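Local coordinates for tubulin-like protein CetZ (Methanosaeta thermophila, PDB 3ZID) that binds and hydrolyses GTP as an archaeal homologue of tubulin and FtsZ and probably takes part in controlling cell shape, at residues P139-F145 and M171-Q177; G232-Y236 and G258-P262; R79-K83 and F158-E162; R200-E206 and R315-V319; F221-G227 and G271-I275. All blocks are in the same frame, centred on the assembly; numbering follows the deposited sequence.

Interaction 1: residues P139-F145 and M171-Q177; sequences PIAVLPF and MILVDNQ. With GDP (guanosine-5'-diphosphate), chain C.
With chi1 of V142 at 177°, its CG1 stands anti to the backbone N and meets the amide of N176, where a chi2 of -1° turns OD1 back to the CA side and within 3.3 Å of V142 CG1. The two parallel strands close a beta-alpha-beta crossover (strand 136-143, helix 150-165, strand 172-175) in the Rossmann-like GTPase domain of the tubulin/FtsZ family, and illustrate how nucleotide sites form at the C-terminal ends of parallel strands. Four backbone hydrogen bonds build the ladder; the straightest runs from L143 N to V174 O at 2.7 Å and 175°. A fifth, from N176 N, reaches L143 O from above the carbonyl plane as the chain turns into a helix. On the face carrying I140, V142, I172 and V174, the isoleucines lie side by side, with I140 CD1 3.5 Å from I172 CD1, and helix 186-210 packs there, L201 on I140 and V197 on V174. On the other face A141 CB rests 3.7 Å from M171 SD. F145 offers one ring face to N176 CB, 4.0 Å from the F145 ring centroid in a CH-pi contact, while Q177 OE1 approaches the ring edge and bonds to R146 N. The N176 amide reads guanine twice: N176 OD1 accepts from GDP N2 at 2.9 Å, and N176 ND2 donates to GDP N3 at 3.1 Å.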
# COMPACT_ATOMS: atom_id res chain seq x y z
N PRO A 139 0.52 5.58 4.76
CA PRO A 139 0.92 5.07 3.45
C PRO A 139 0.23 3.76 3.08
O PRO A 139 -0.04 2.88 3.91
CB PRO A 139 2.45 4.87 3.61
CG PRO A 139 2.68 4.77 5.04
CD PRO A 139 1.64 5.63 5.71
N ILE A 140 -0.10 3.67 1.79
CA ILE A 140 -0.58 2.44 1.18
C ILE A 140 0.57 1.96 0.30
O ILE A 140 0.84 2.55 -0.75
CB ILE A 140 -1.79 2.71 0.29
CG1 ILE A 140 -2.82 3.57 1.03
CG2 ILE A 140 -2.41 1.40 -0.19
CD1 ILE A 140 -3.34 2.94 2.28
N ALA A 141 1.25 0.91 0.76
CA ALA A 141 2.49 0.45 0.10
C ALA A 141 2.29 -0.83 -0.72
O ALA A 141 2.02 -1.90 -0.16
CB ALA A 141 3.55 0.22 1.14
N VAL A 142 2.42 -0.72 -2.04
CA VAL A 142 2.20 -1.87 -2.92
C VAL A 142 3.51 -2.64 -3.20
O VAL A 142 4.46 -2.07 -3.73
CB VAL A 142 1.56 -1.44 -4.24
CG1 VAL A 142 1.41 -2.64 -5.15
CG2 VAL A 142 0.20 -0.74 -3.98
N LEU A 143 3.54 -3.92 -2.82
CA LEU A 143 4.74 -4.76 -2.95
C LEU A 143 4.84 -5.40 -4.31
O LEU A 143 3.81 -5.67 -4.93
CB LEU A 143 4.72 -5.88 -1.90
CG LEU A 143 4.42 -5.40 -0.48
CD1 LEU A 143 4.33 -6.58 0.46
CD2 LEU A 143 5.48 -4.41 -0.04
N PRO A 144 6.08 -5.70 -4.77
CA PRO A 144 6.29 -6.22 -6.13
C PRO A 144 5.80 -7.65 -6.31
O PRO A 144 5.56 -8.35 -5.34
CB PRO A 144 7.82 -6.16 -6.30
CG PRO A 144 8.35 -6.28 -4.92
CD PRO A 144 7.35 -5.55 -4.04
N PHE A 145 5.60 -8.05 -7.57
CA PHE A 145 5.46 -9.47 -7.90
C PHE A 145 6.75 -10.19 -7.53
O PHE A 145 7.82 -9.61 -7.66
CB PHE A 145 5.21 -9.66 -9.39
CG PHE A 145 3.93 -9.08 -9.87
CD1 PHE A 145 2.72 -9.59 -9.45
CD2 PHE A 145 3.93 -8.01 -10.77
CE1 PHE A 145 1.53 -9.06 -9.90
CE2 PHE A 145 2.75 -7.48 -11.23
CZ PHE A 145 1.54 -8.01 -10.79
N MET A 171 1.05 1.50 8.13
CA MET A 171 1.24 1.35 6.72
C MET A 171 0.33 0.23 6.27
O MET A 171 0.26 -0.82 6.92
CB MET A 171 2.72 1.04 6.44
CG MET A 171 3.00 0.32 5.18
SD MET A 171 4.72 0.53 4.68
CE MET A 171 5.58 0.39 6.23
N ILE A 172 -0.42 0.47 5.21
CA ILE A 172 -1.21 -0.63 4.68
C ILE A 172 -0.48 -1.35 3.56
O ILE A 172 -0.20 -0.78 2.51
CB ILE A 172 -2.55 -0.18 4.18
CG1 ILE A 172 -3.45 0.12 5.39
CG2 ILE A 172 -3.20 -1.28 3.34
CD1 ILE A 172 -4.45 1.21 5.17
N LEU A 173 -0.21 -2.63 3.78
CA LEU A 173 0.53 -3.43 2.81
C LEU A 173 -0.39 -4.03 1.76
O LEU A 173 -1.38 -4.63 2.09
CB LEU A 173 1.27 -4.56 3.53
CG LEU A 173 2.32 -4.15 4.58
CD1 LEU A 173 2.87 -5.39 5.27
CD2 LEU A 173 3.45 -3.33 3.92
N VAL A 174 -0.02 -3.87 0.49
CA VAL A 174 -0.74 -4.47 -0.62
C VAL A 174 0.27 -5.38 -1.35
O VAL A 174 1.26 -4.92 -1.90
CB VAL A 174 -1.28 -3.40 -1.59
CG1 VAL A 174 -2.13 -4.03 -2.71
CG2 VAL A 174 -2.07 -2.33 -0.83
N ASP A 175 0.01 -6.69 -1.33
CA ASP A 175 0.95 -7.64 -1.91
C ASP A 175 0.53 -8.05 -3.32
O ASP A 175 -0.34 -8.89 -3.49
CB ASP A 175 1.06 -8.88 -1.02
CG ASP A 175 2.15 -9.85 -1.50
OD1 ASP A 175 2.87 -9.54 -2.47
OD2 ASP A 175 2.30 -10.92 -0.87
N ASN A 176 1.18 -7.48 -4.33
CA ASN A 176 0.84 -7.80 -5.72
C ASN A 176 0.92 -9.30 -5.98
O ASN A 176 0.12 -9.85 -6.74
CB ASN A 176 1.75 -7.06 -6.71
CG ASN A 176 1.21 -5.69 -7.11
OD1 ASN A 176 0.14 -5.26 -6.68
ND2 ASN A 176 1.99 -4.99 -7.95
N GLN A 177 1.89 -9.97 -5.36
CA GLN A 177 2.11 -11.38 -5.63
C GLN A 177 0.95 -12.22 -5.16
O GLN A 177 0.40 -13.02 -5.93
CB GLN A 177 3.41 -11.86 -4.96
CG GLN A 177 3.80 -13.30 -5.32
CD GLN A 177 3.90 -13.52 -6.82
OE1 GLN A 177 4.57 -12.76 -7.53
NE2 GLN A 177 3.24 -14.57 -7.32
PB GDP C . 7.08 4.52 -10.59
O1B GDP C . 6.79 4.86 -9.14
O2B GDP C . 6.09 5.23 -11.50
O3B GDP C . 8.50 4.97 -10.91
O3A GDP C . 7.03 2.93 -10.79
PA GDP C . 5.70 2.07 -10.59
O1A GDP C . 5.18 1.58 -11.90
O2A GDP C . 4.63 2.77 -9.77
O5' GDP C . 6.30 0.89 -9.71
C5' GDP C . 6.41 -0.41 -10.27
C4' GDP C . 5.83 -1.40 -9.27
O4' GDP C . 4.43 -1.13 -9.13
C3' GDP C . 5.96 -2.79 -9.83
O3' GDP C . 6.00 -3.68 -8.71
C2' GDP C . 4.66 -2.96 -10.58
O2' GDP C . 4.32 -4.33 -10.65
C1' GDP C . 3.69 -2.20 -9.70
N9 GDP C . 2.57 -1.57 -10.41
C8 GDP C . 2.64 -0.72 -11.46
N7 GDP C . 1.40 -0.29 -11.79
C5 GDP C . 0.54 -0.87 -10.94
C6 GDP C . -0.91 -0.83 -10.72
O6 GDP C . -1.64 -0.16 -11.46
N1 GDP C . -1.41 -1.55 -9.72
C2 GDP C . -0.64 -2.30 -8.91
N2 GDP C . -1.25 -3.01 -7.93
N3 GDP C . 0.70 -2.39 -9.04
C4 GDP C . 1.32 -1.69 -10.02

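Interaction 2: residues G232-Y236 and G258-P262; sequences GTLGY and GLLYP
T233 leans on the loop 258-262 with every atom of its side chain, and shows how a short residue can fasten an edge strand. Its CB lies 3.9 Å from Y261 CB. Beyond it the two branches part: chi1 of -163° puts OG1 opposite the backbone N, facing L260 CB at 3.3 Å from T233 OG1, and leaves CG2 between N and the carbonyl carbon, where T233 CG2 lies 3.9 Å from Y261 O and also reaches L259 CD2. The hydroxyl donates outside the contact, to L173 O of strand 172-175, so this residue ties the mixed C-terminal sheet to the edge of the GTPase sheet. With an alanine here, L173 O would probably lose its hydroxyl mate and a gap open beside L259 CD2 and L260 CB.

Farther along, the backbones run nearly antiparallel and form a single bridge at G235 and L259. L260 N donates to L234 O at 3.1 Å, and Y236 N makes a weak bond to G258 O. L259 CD2 comes within 3.5 Å of G235 CA, in the very space a beta carbon on G235 would need. L234 CB meets L260 CD1 in apolar contact. Both bridging carbonyls, L234 O and G258 O, are also bonded by R200 NH1, which implies that a cationic donor supplements bent backbone bonds in this buried loop and would probably polarise both groups.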
# COMPACT_ATOMS: atom_id res chain seq x y z
N GLY A 232 0.40 -3.06 8.46
CA GLY A 232 -0.80 -3.85 8.51
C GLY A 232 -1.40 -3.98 7.14
O GLY A 232 -0.73 -3.76 6.13
N THR A 233 -2.68 -4.29 7.11
CA THR A 233 -3.36 -4.46 5.85
C THR A 233 -4.85 -4.29 6.06
O THR A 233 -5.29 -4.04 7.18
CB THR A 233 -3.02 -5.83 5.19
OG1 THR A 233 -3.38 -5.79 3.80
CG2 THR A 233 -3.76 -6.98 5.88
N LEU A 234 -5.61 -4.39 4.97
CA LEU A 234 -7.06 -4.32 5.03
C LEU A 234 -7.65 -5.66 4.56
O LEU A 234 -7.24 -6.21 3.54
CB LEU A 234 -7.59 -3.21 4.13
CG LEU A 234 -7.14 -1.79 4.46
CD1 LEU A 234 -7.73 -0.79 3.46
CD2 LEU A 234 -7.58 -1.43 5.87
N GLY A 235 -8.64 -6.15 5.29
CA GLY A 235 -9.40 -7.31 4.86
C GLY A 235 -10.83 -6.91 4.50
O GLY A 235 -11.33 -5.86 4.88
N TYR A 236 -11.51 -7.76 3.73
CA TYR A 236 -12.79 -7.36 3.20
C TYR A 236 -13.57 -8.59 2.83
O TYR A 236 -13.01 -9.58 2.37
CB TYR A 236 -12.57 -6.53 1.96
CG TYR A 236 -13.82 -6.00 1.30
CD1 TYR A 236 -14.50 -6.72 0.33
CD2 TYR A 236 -14.28 -4.73 1.62
CE1 TYR A 236 -15.62 -6.20 -0.29
CE2 TYR A 236 -15.38 -4.21 1.02
CZ TYR A 236 -16.06 -4.94 0.08
OH TYR A 236 -17.16 -4.36 -0.50
N GLY A 258 -8.97 -12.97 2.07
CA GLY A 258 -9.75 -11.75 2.25
C GLY A 258 -8.87 -10.50 2.40
O GLY A 258 -9.35 -9.37 2.28
N LEU A 259 -7.58 -10.72 2.69
CA LEU A 259 -6.62 -9.66 2.98
C LEU A 259 -5.86 -9.15 1.74
O LEU A 259 -5.76 -9.86 0.75
CB LEU A 259 -5.61 -10.17 4.01
CG LEU A 259 -6.22 -10.65 5.33
CD1 LEU A 259 -5.13 -11.27 6.20
CD2 LEU A 259 -6.94 -9.55 6.07
N LEU A 260 -5.34 -7.93 1.79
CA LEU A 260 -4.54 -7.39 0.68
C LEU A 260 -3.08 -7.89 0.76
O LEU A 260 -2.32 -7.84 -0.22
CB LEU A 260 -4.58 -5.86 0.69
CG LEU A 260 -5.93 -5.21 0.39
CD1 LEU A 260 -5.80 -3.72 0.57
CD2 LEU A 260 -6.38 -5.53 -1.03
N TYR A 261 -2.73 -8.40 1.93
CA TYR A 261 -1.43 -8.95 2.22
C TYR A 261 -1.72 -10.21 3.03
O TYR A 261 -2.48 -10.15 3.98
CB TYR A 261 -0.61 -7.93 3.03
CG TYR A 261 0.70 -8.47 3.57
CD1 TYR A 261 0.76 -9.10 4.81
CD2 TYR A 261 1.88 -8.37 2.83
CE1 TYR A 261 1.96 -9.60 5.31
CE2 TYR A 261 3.08 -8.87 3.32
CZ TYR A 261 3.11 -9.48 4.55
OH TYR A 261 4.30 -9.98 5.03
N PRO A 262 -1.10 -11.35 2.67
CA PRO A 262 -1.44 -12.65 3.27
C PRO A 262 -0.94 -12.86 4.70
O PRO A 262 -0.19 -13.81 4.95
CB PRO A 262 -0.74 -13.65 2.35
CG PRO A 262 0.43 -12.91 1.80
CD PRO A 262 -0.05 -11.47 1.65

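Interaction 3: residues R79-K83 and F158-E162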
# COMPACT_ATOMS: atom_id res chain seq x y z
N ARG A 79 15.97 5.19 -7.64
CA ARG A 79 15.50 5.92 -6.47
C ARG A 79 16.36 7.14 -6.15
O ARG A 79 15.85 8.13 -5.62
CB ARG A 79 15.40 4.97 -5.26
CG ARG A 79 14.25 3.97 -5.46
CD ARG A 79 14.07 2.99 -4.31
NE ARG A 79 14.63 3.42 -3.03
CZ ARG A 79 13.97 4.12 -2.12
NH1 ARG A 79 12.72 4.50 -2.33
NH2 ARG A 79 14.56 4.44 -0.98
N SER A 80 17.65 7.09 -6.50
CA SER A 80 18.51 8.25 -6.27
C SER A 80 18.02 9.43 -7.09
O SER A 80 17.89 10.55 -6.59
CB SER A 80 19.98 7.95 -6.61
OG SER A 80 20.66 7.33 -5.54
N LYS A 81 17.72 9.17 -8.36
CA LYS A 81 17.21 10.22 -9.23
C LYS A 81 15.84 10.67 -8.76
O LYS A 81 15.49 11.85 -8.81
CB LYS A 81 17.17 9.74 -10.67
CG LYS A 81 18.56 9.69 -11.30
CD LYS A 81 18.49 9.88 -12.80
CE LYS A 81 19.75 10.57 -13.31
NZ LYS A 81 19.73 10.77 -14.79
N GLY A 82 15.07 9.71 -8.26
CA GLY A 82 13.77 10.03 -7.72
C GLY A 82 13.88 11.02 -6.58
O GLY A 82 13.16 12.02 -6.55
N LYS A 83 14.77 10.73 -5.65
CA LYS A 83 14.98 11.60 -4.50
C LYS A 83 15.42 12.99 -4.93
O LYS A 83 14.93 13.99 -4.40
CB LYS A 83 15.98 10.98 -3.54
CG LYS A 83 15.44 9.75 -2.84
CD LYS A 83 16.52 9.08 -2.02
CE LYS A 83 15.95 7.92 -1.24
NZ LYS A 83 17.01 7.17 -0.51
N PHE A 158 14.59 -1.07 0.43
CA PHE A 158 14.99 0.24 0.95
C PHE A 158 13.83 1.21 1.14
O PHE A 158 13.87 2.08 2.03
CB PHE A 158 16.06 0.87 0.08
CG PHE A 158 17.35 0.12 0.13
CD1 PHE A 158 18.08 0.06 1.31
CD2 PHE A 158 17.84 -0.51 -0.99
CE1 PHE A 158 19.28 -0.63 1.37
CE2 PHE A 158 19.04 -1.19 -0.95
CZ PHE A 158 19.76 -1.25 0.23
N CYS A 159 12.82 1.10 0.29
CA CYS A 159 11.64 1.96 0.43
C CYS A 159 10.91 1.64 1.73
O CYS A 159 10.54 2.55 2.48
CB CYS A 159 10.69 1.78 -0.74
SG CYS A 159 9.18 2.76 -0.56
N LEU A 160 10.68 0.36 1.98
CA LEU A 160 9.99 -0.05 3.20
C LEU A 160 10.73 0.43 4.46
O LEU A 160 10.11 0.84 5.45
CB LEU A 160 9.77 -1.57 3.23
CG LEU A 160 8.69 -2.09 2.27
CD1 LEU A 160 8.79 -3.61 2.11
CD2 LEU A 160 7.30 -1.67 2.76
N ARG A 161 12.06 0.38 4.41
CA ARG A 161 12.86 0.90 5.51
C ARG A 161 12.62 2.38 5.74
O ARG A 161 12.38 2.80 6.88
CB ARG A 161 14.36 0.65 5.28
CG ARG A 161 14.76 -0.79 5.53
CD ARG A 161 16.16 -1.11 5.02
NE ARG A 161 17.21 -0.41 5.75
CZ ARG A 161 18.50 -0.71 5.66
NH1 ARG A 161 18.89 -1.71 4.89
NH2 ARG A 161 19.40 -0.03 6.36
N GLU A 162 12.65 3.18 4.68
CA GLU A 162 12.39 4.61 4.83
C GLU A 162 11.00 4.94 5.35
O GLU A 162 10.84 5.90 6.11
CB GLU A 162 12.64 5.36 3.52
CG GLU A 162 14.09 5.45 3.13
CD GLU A 162 14.26 6.00 1.73
OE1 GLU A 162 13.27 6.50 1.15
OE2 GLU A 162 15.40 5.96 1.22
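E162 and the two cations R79 and K83 come from opposite directions: the extended chain of E162 runs out from helix 150-165, while R79 and K83 reach across from helix 79-98. The helix segments lie 13.4 Å apart at their axes, a gap that long polar side chains can span. K83 is extended and brings NZ to 2.7 Å from E162 OE2, on the syn side and 16° out of the carboxylate plane. R79 instead bends near its end (chi3 22°), which swings the guanidinium across the other helix, with one face over C159 N and C159 CB. Its edge is then turned to the carboxylate, and R79 NH2 meets E162 OE2 at 2.8 Å, the two flat groups being inclined by 48°. R79 NH1 bonds separately to S118 OG of helix 117-131, fixing the rotation of the group. The example shows a salt-bridge network centred on one oxygen: two cations share E162 OE2, an arrangement likely to favour the charged carboxylate and to link the two helices electrostatically.

Interaction 4: residues R200-E206 and R315-V319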
# COMPACT_ATOMS: atom_id res chain seq x y z
N ARG A 200 -11.68 -1.07 -0.65
CA ARG A 200 -11.40 -1.10 0.77
C ARG A 200 -11.14 0.29 1.35
O ARG A 200 -11.64 0.58 2.42
CB ARG A 200 -10.24 -2.05 1.07
CG ARG A 200 -10.69 -3.50 1.00
CD ARG A 200 -9.56 -4.45 0.65
NE ARG A 200 -10.06 -5.62 -0.07
CZ ARG A 200 -9.72 -6.87 0.20
NH1 ARG A 200 -8.88 -7.14 1.21
NH2 ARG A 200 -10.23 -7.86 -0.51
N LEU A 201 -10.43 1.16 0.63
CA LEU A 201 -10.13 2.50 1.15
C LEU A 201 -11.40 3.34 1.26
O LEU A 201 -11.57 4.10 2.22
CB LEU A 201 -9.13 3.23 0.25
CG LEU A 201 -7.67 2.76 0.24
CD1 LEU A 201 -6.85 3.62 -0.74
CD2 LEU A 201 -7.09 2.80 1.64
N LEU A 202 -12.25 3.22 0.25
CA LEU A 202 -13.52 3.94 0.24
C LEU A 202 -14.44 3.47 1.37
O LEU A 202 -15.09 4.28 2.02
CB LEU A 202 -14.19 3.82 -1.12
CG LEU A 202 -13.53 4.74 -2.14
CD1 LEU A 202 -14.03 4.43 -3.54
CD2 LEU A 202 -13.80 6.21 -1.76
N PHE A 203 -14.45 2.17 1.61
CA PHE A 203 -15.20 1.60 2.73
C PHE A 203 -14.61 2.18 4.03
O PHE A 203 -15.34 2.65 4.91
CB PHE A 203 -15.10 0.06 2.67
CG PHE A 203 -15.99 -0.68 3.66
CD1 PHE A 203 -16.78 -0.02 4.57
CD2 PHE A 203 -16.02 -2.06 3.64
CE1 PHE A 203 -17.59 -0.72 5.47
CE2 PHE A 203 -16.82 -2.78 4.53
CZ PHE A 203 -17.60 -2.10 5.46
N LEU A 204 -13.28 2.17 4.16
CA LEU A 204 -12.62 2.71 5.35
C LEU A 204 -12.99 4.18 5.63
O LEU A 204 -13.30 4.55 6.76
CB LEU A 204 -11.11 2.57 5.22
CG LEU A 204 -10.25 3.17 6.35
CD1 LEU A 204 -10.61 2.55 7.70
CD2 LEU A 204 -8.75 2.98 6.03
N ILE A 205 -12.94 5.01 4.60
CA ILE A 205 -13.29 6.41 4.71
C ILE A 205 -14.76 6.58 5.12
O ILE A 205 -15.06 7.33 6.03
CB ILE A 205 -13.02 7.12 3.39
CG1 ILE A 205 -11.50 7.24 3.16
CG2 ILE A 205 -13.65 8.51 3.38
CD1 ILE A 205 -11.12 7.40 1.71
N GLU A 206 -15.65 5.84 4.46
CA GLU A 206 -17.08 5.85 4.81
C GLU A 206 -17.32 5.49 6.28
O GLU A 206 -18.02 6.19 7.00
CB GLU A 206 -17.86 4.90 3.90
CG GLU A 206 -19.38 5.03 4.04
CD GLU A 206 -20.14 4.37 2.91
OE1 GLU A 206 -19.86 3.19 2.60
OE2 GLU A 206 -21.03 5.04 2.34
N ARG A 315 -21.35 -6.37 4.65
CA ARG A 315 -19.95 -6.49 4.28
C ARG A 315 -19.11 -6.11 5.50
O ARG A 315 -19.55 -5.37 6.40
CB ARG A 315 -19.60 -5.62 3.07
CG ARG A 315 -19.80 -4.13 3.27
CD ARG A 315 -19.13 -3.38 2.10
NE ARG A 315 -19.24 -1.93 2.26
CZ ARG A 315 -18.69 -1.05 1.44
NH1 ARG A 315 -17.98 -1.47 0.40
NH2 ARG A 315 -18.85 0.26 1.65
N VAL A 316 -17.90 -6.64 5.53
CA VAL A 316 -17.03 -6.43 6.66
C VAL A 316 -15.69 -5.91 6.15
O VAL A 316 -15.13 -6.42 5.18
CB VAL A 316 -16.80 -7.73 7.45
CG1 VAL A 316 -15.83 -7.50 8.61
CG2 VAL A 316 -18.13 -8.26 7.99
N LEU A 317 -15.21 -4.90 6.84
CA LEU A 317 -13.85 -4.43 6.65
C LEU A 317 -13.05 -4.70 7.90
O LEU A 317 -13.47 -4.39 9.01
CB LEU A 317 -13.84 -2.93 6.34
CG LEU A 317 -12.43 -2.34 6.19
CD1 LEU A 317 -11.91 -2.62 4.83
CD2 LEU A 317 -12.47 -0.85 6.44
N SER A 318 -11.88 -5.27 7.72
CA SER A 318 -10.98 -5.46 8.84
C SER A 318 -9.70 -4.65 8.62
O SER A 318 -9.12 -4.64 7.53
CB SER A 318 -10.67 -6.95 9.02
OG SER A 318 -10.10 -7.49 7.83
N VAL A 319 -9.28 -3.94 9.66
CA VAL A 319 -8.02 -3.21 9.61
C VAL A 319 -7.15 -3.96 10.57
O VAL A 319 -7.47 -4.06 11.74
CB VAL A 319 -8.16 -1.73 10.03
CG1 VAL A 319 -6.80 -1.00 9.90
CG2 VAL A 319 -9.28 -1.03 9.21
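E206 OE1 is gripped by several groups: R315 NH2 forms a salt bridge to it at 3.2 Å, K310 NZ forms another, and Q278 NE2 adds a weak hydrogen bond. The oxygen lies at the edge of the R315 guanidinium, near its plane, although the carboxylate itself is turned 79° from that plane. The same guanidinium is stacked flat on F203, planes 7° apart, in a cation-pi contact with R315 CZ 3.7 Å from the F203 ring centroid. R315 gets there with CG between its backbone N and carbonyl carbon (chi1 61°) and the chain extended from there to NE, so that CD and NE also pass over the ring, R315 CD lying 3.4 Å from F203 CE2. On the opposite face L317 CB makes a CH-pi contact, 3.8 Å from the F203 centroid, and completes a sandwich. A serine in place of F203 would probably leave the R315 guanidinium without its aromatic platform and open a gap against L317 CB. R315 NE is further bonded to Q278 OE1 and R315 NH1 to Y236 OH. L317 CD2 packs on L204 CA at 3.7 Å, and L204 CD1 reaches V319 CG2. Segment 200-206 of helix 186-210, the core helix of the tubulin fold, crosses segment 315-319 at a right angle, with strands 232-238 and 270-279 flanking strand 315-322.

Interaction 5: residues F221-G227 and G271-I275; sequences FKTVMNG and GRAMI
R272 and T223 make the one hydrogen bond between these segments: R272 NH1 donates to T223 O at 2.8 Å, with an N-H...O angle of 156°. The acceptor lies in the guanidinium plane, whereas the donor is tilted out of the carbonyl plane. T223 OG1 is engaged elsewhere, with G219 O.

Van der Waals contact steadies the same group. G227 CA lies over one face of the guanidinium, 3.6 Å from R272 NH1, and a beta carbon on G227 would run into R272 CD. V224 CG2 likewise rests 3.7 Å from A273 O.

Apolar contacts fill the rest. M274 bends at its last torsion (chi3 64°), which carries CE round to 3.6 Å from F221 CD1. V224 CG2 lies 4.1 Å from M274 CB. L204 of helix 186-210 touches both F221 and M274, so the three helix and strand elements share one core.

Helix 219-225 thus runs against strand 270-279 of the C-terminal mixed sheet. Labour is divided: methyl groups and an aromatic ring fill the middle, while a positive guanidinium meets T223 O, a backbone carbonyl near the C-terminal end of the helix, an arrangement that would probably be favoured by the helix dipole.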
# COMPACT_ATOMS: atom_id res chain seq x y z
N PHE A 221 -8.61 4.02 15.09
CA PHE A 221 -7.91 3.67 13.87
C PHE A 221 -6.40 3.88 14.04
O PHE A 221 -5.59 3.00 13.73
CB PHE A 221 -8.48 4.48 12.71
CG PHE A 221 -7.78 4.24 11.41
CD1 PHE A 221 -7.81 2.99 10.81
CD2 PHE A 221 -7.13 5.28 10.76
CE1 PHE A 221 -7.15 2.77 9.60
CE2 PHE A 221 -6.48 5.07 9.55
CZ PHE A 221 -6.49 3.81 8.97
N LYS A 222 -6.01 5.04 14.56
CA LYS A 222 -4.59 5.30 14.78
C LYS A 222 -3.99 4.28 15.73
O LYS A 222 -2.88 3.81 15.51
CB LYS A 222 -4.36 6.70 15.34
CG LYS A 222 -4.72 7.83 14.40
CD LYS A 222 -4.65 9.16 15.13
CE LYS A 222 -3.21 9.60 15.34
NZ LYS A 222 -2.50 9.79 14.05
N THR A 223 -4.74 3.94 16.78
CA THR A 223 -4.27 2.96 17.77
C THR A 223 -3.93 1.61 17.14
O THR A 223 -2.91 0.99 17.47
CB THR A 223 -5.34 2.74 18.88
OG1 THR A 223 -5.47 3.93 19.68
CG2 THR A 223 -4.98 1.56 19.77
N VAL A 224 -4.79 1.13 16.24
CA VAL A 224 -4.52 -0.08 15.48
C VAL A 224 -3.29 0.11 14.58
O VAL A 224 -2.36 -0.67 14.65
CB VAL A 224 -5.75 -0.49 14.63
CG1 VAL A 224 -5.40 -1.63 13.69
CG2 VAL A 224 -6.91 -0.89 15.55
N MET A 225 -3.27 1.17 13.78
CA MET A 225 -2.23 1.35 12.76
C MET A 225 -0.84 1.50 13.37
O MET A 225 0.16 1.11 12.76
CB MET A 225 -2.53 2.57 11.90
CG MET A 225 -3.84 2.50 11.10
SD MET A 225 -3.74 1.19 9.87
CE MET A 225 -2.52 1.89 8.78
N ASN A 226 -0.79 2.04 14.57
CA ASN A 226 0.49 2.26 15.24
C ASN A 226 0.89 1.14 16.18
O ASN A 226 1.83 1.27 16.94
CB ASN A 226 0.48 3.59 15.98
CG ASN A 226 0.49 4.77 15.03
OD1 ASN A 226 1.17 4.73 14.01
ND2 ASN A 226 -0.28 5.80 15.34
N GLY A 227 0.17 0.02 16.12
CA GLY A 227 0.52 -1.10 16.98
C GLY A 227 1.63 -1.94 16.37
O GLY A 227 1.94 -1.81 15.18
N GLY A 271 -1.65 -8.20 15.91
CA GLY A 271 -1.76 -7.76 17.29
C GLY A 271 -3.00 -6.94 17.61
O GLY A 271 -3.55 -7.05 18.71
N ARG A 272 -3.41 -6.10 16.67
CA ARG A 272 -4.59 -5.24 16.82
C ARG A 272 -5.45 -5.27 15.57
O ARG A 272 -4.94 -5.49 14.47
CB ARG A 272 -4.20 -3.79 17.13
CG ARG A 272 -3.49 -3.62 18.46
CD ARG A 272 -2.84 -2.26 18.62
NE ARG A 272 -1.97 -2.24 19.79
CZ ARG A 272 -1.37 -1.16 20.29
NH1 ARG A 272 -1.54 0.02 19.72
NH2 ARG A 272 -0.60 -1.27 21.36
N ALA A 273 -6.75 -5.05 15.75
CA ALA A 273 -7.66 -4.97 14.62
C ALA A 273 -8.85 -4.02 14.88
O ALA A 273 -9.24 -3.78 16.02
CB ALA A 273 -8.16 -6.35 14.24
N MET A 274 -9.36 -3.45 13.80
CA MET A 274 -10.62 -2.72 13.81
C MET A 274 -11.53 -3.46 12.83
O MET A 274 -11.17 -3.66 11.66
CB MET A 274 -10.42 -1.27 13.37
CG MET A 274 -11.70 -0.40 13.46
SD MET A 274 -11.37 1.34 13.06
CE MET A 274 -10.85 1.23 11.36
N ILE A 275 -12.66 -3.96 13.31
CA ILE A 275 -13.62 -4.65 12.46
C ILE A 275 -14.87 -3.78 12.26
O ILE A 275 -15.49 -3.38 13.24
CB ILE A 275 -14.06 -6.01 13.07
CG1 ILE A 275 -12.85 -6.86 13.48
CG2 ILE A 275 -14.97 -6.76 12.12
CD1 ILE A 275 -11.99 -7.31 12.36

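Interaction 1 is the hub, and it alone of the five holds residues that touch GDP. Interaction 2 extends it directly: L173 N lies 2.7 Å from G232 O, and M171 O is likewise 2.7 Å from G232 N, probable hydrogen bonds joining the GTPase sheet to the C-terminal one. Interactions 4 and 5 share that second sheet, V319 N approaching M274 O at 2.8 Å, and R200 connects interaction 4 to the carbonyls of interaction 2. Interaction 3 lies on another side, with its centre about 29 Å from that of interaction 4; it meets interaction 1 where M171 SD packs 3.9 Å from L160 CD2. The R79 side chain stays about 8 Å from GDP.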